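Local coordinates for ferrous iron uptake transporter protein B (Streptococcus thermophilus, PDB 3TAH), which probably drives uptake of ferrous iron across the cell membrane with GTP, this piece being its cytosolic G-protein domain with the attached helical domain, at residues K224-E227 against D228-I232. The protein carries 1 engineered substitution. Sequence-based numbering, arbitrary orientation. Where two conformers were deposited one is given.
Sequences KEIE and DIIRI
The carbonyl oxygen of K224 is gripped by two donors: the amide N of D228, at 3.0 Å from K224 O, and a water that also donates to D228 OD1. With CG beside its own backbone N and anti to the carbonyl carbon (chi1 -78°), the short aspartate reaches back to its own turn, where that one water can serve both oxygens. OD1 has further partners in R231, long enough to reach it from i+3: NH1 lies 2.9 Å from D228 OD1 in a salt bridge, while NH2 makes a longer, more bent bond to the same oxygen at 3.3 Å. Both nitrogens come from one face of the carboxylate and converge on OD1, which lies close to the guanidinium plane; this probably steadies the exposed arginine end. In the conformer given for E227, a second water, donating to E227 OE2 and accepting from R231 NH1, may link these two atoms, 4.4 Å apart.

All this decorates the solvent-facing side of helix 220-237, an amphipathic helix of the FeoB cytosolic helical domain, away from the nucleotide. Successive i to i+4 bonds carry the backbone, including I230 N to I226 O at 3.1 Å. The apolar, beta-branched side chains of I226, I229 and I230 fill the buried side: I226 CG2 meets I230 CD1 at 3.9 Å, the two crossing at a slant, and both reach helix 198-206, at L205 and F206. I229 folds CG1 beside its backbone N (chi1 -68°), laying CG1 and CD1 each 3.3 Å from E225 O, and packs on A181, Q184 and I185 of helix 176-189.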
loop_
_atom_site.group_PDB
_atom_site.type_symbol
_atom_site.label_atom_id
_atom_site.label_comp_id
_atom_site.label_asym_id
_atom_site.label_seq_id
_atom_site.Cartn_x
_atom_site.Cartn_y
_atom_site.Cartn_z
ATOM N N LYS A 224 -17.974 4.474 21.485
ATOM C CA LYS A 224 -18.637 5.774 21.663
ATOM C C LYS A 224 -17.710 6.934 21.291
ATOM O O LYS A 224 -18.138 7.867 20.595
ATOM C CB LYS A 224 -19.124 5.953 23.101
ATOM C CG LYS A 224 -20.329 5.112 23.434
ATOM C CD LYS A 224 -20.726 5.193 24.905
ATOM C CE LYS A 224 -21.366 6.512 25.259
ATOM N NZ LYS A 224 -22.169 6.405 26.520
ATOM N N GLU A 225 -16.462 6.873 21.755
ATOM C CA GLU A 225 -15.443 7.896 21.432
ATOM C C GLU A 225 -15.273 8.022 19.920
ATOM O O GLU A 225 -15.216 9.123 19.374
ATOM C CB GLU A 225 -14.062 7.550 22.001
ATOM C CG GLU A 225 -13.891 7.603 23.497
ATOM C CD GLU A 225 -12.481 7.238 23.915
ATOM O OE1 GLU A 225 -11.681 8.158 24.148
ATOM O OE2 GLU A 225 -12.170 6.029 23.999
ATOM N N ILE A 226 -15.162 6.875 19.263
ATOM C CA ILE A 226 -14.977 6.817 17.808
ATOM C C ILE A 226 -16.197 7.353 17.060
ATOM O O ILE A 226 -16.050 8.133 16.129
ATOM C CB ILE A 226 -14.615 5.392 17.332
ATOM C CG1 ILE A 226 -13.232 5.017 17.861
ATOM C CG2 ILE A 226 -14.681 5.327 15.794
ATOM C CD1 ILE A 226 -12.877 3.505 17.722
ATOM N N GLU A 227 -17.396 6.935 17.468
ATOM C CA GLU A 227 -18.638 7.456 16.887
ATOM C C GLU A 227 -18.692 8.982 16.937
ATOM O O GLU A 227 -19.028 9.630 15.944
ATOM C CB GLU A 227 -19.862 6.914 17.617
ATOM C CG GLU A 227 -21.135 7.715 17.332
ATOM C CD GLU A 227 -21.636 7.543 15.907
ATOM O OE1 GLU A 227 -21.193 6.584 15.245
ATOM O OE2 GLU A 227 -22.472 8.354 15.443
ATOM N N ASP A 228 -18.354 9.542 18.097
ATOM C CA ASP A 228 -18.347 11.003 18.287
ATOM C C ASP A 228 -17.373 11.700 17.318
ATOM O O ASP A 228 -17.725 12.691 16.679
ATOM C CB ASP A 228 -17.928 11.353 19.719
ATOM C CG ASP A 228 -19.034 11.170 20.759
ATOM O OD1 ASP A 228 -20.215 10.957 20.409
ATOM O OD2 ASP A 228 -18.700 11.265 21.966
ATOM N N ILE A 229 -16.158 11.175 17.211
ATOM C CA ILE A 229 -15.115 11.748 16.319
ATOM C C ILE A 229 -15.594 11.799 14.854
ATOM O O ILE A 229 -15.419 12.806 14.150
ATOM C CB ILE A 229 -13.803 10.948 16.420
ATOM C CG1 ILE A 229 -13.173 11.133 17.809
ATOM C CG2 ILE A 229 -12.796 11.373 15.327
ATOM C CD1 ILE A 229 -12.221 10.023 18.207
ATOM N N ILE A 230 -16.194 10.702 14.410
ATOM C CA ILE A 230 -16.737 10.601 13.043
ATOM C C ILE A 230 -17.855 11.608 12.811
ATOM O O ILE A 230 -17.885 12.286 11.769
ATOM C CB ILE A 230 -17.229 9.168 12.717
ATOM C CG1 ILE A 230 -16.053 8.183 12.714
ATOM C CG2 ILE A 230 -17.931 9.113 11.350
ATOM C CD1 ILE A 230 -16.502 6.718 12.669
ATOM N N ARG A 231 -18.758 11.726 13.784
ATOM C CA ARG A 231 -19.919 12.592 13.630
ATOM C C ARG A 231 -19.488 14.038 13.441
ATOM O O ARG A 231 -19.895 14.677 12.462
ATOM C CB ARG A 231 -20.880 12.468 14.817
ATOM C CG ARG A 231 -22.196 13.240 14.650
ATOM C CD ARG A 231 -23.072 13.193 15.904
ATOM N NE ARG A 231 -22.404 13.772 17.079
ATOM C CZ ARG A 231 -21.888 13.097 18.108
ATOM N NH1 ARG A 231 -21.930 11.763 18.179
ATOM N NH2 ARG A 231 -21.313 13.770 19.099
ATOM N N ILE A 232 -18.656 14.538 14.350
ATOM C CA ILE A 232 -18.244 15.940 14.305
ATOM C C ILE A 232 -17.384 16.198 13.066
ATOM O O ILE A 232 -17.490 17.264 12.459
ATOM C CB ILE A 232 -17.545 16.435 15.635
ATOM C CG1 ILE A 232 -17.253 17.942 15.585
ATOM C CG2 ILE A 232 -16.272 15.613 15.976
ATOM C CD1 ILE A 232 -18.505 18.842 15.359
HETATM O O HOH W 1 -20.944 8.251 21.004
HETATM O O HOH W 2 -23.682 9.910 17.095
#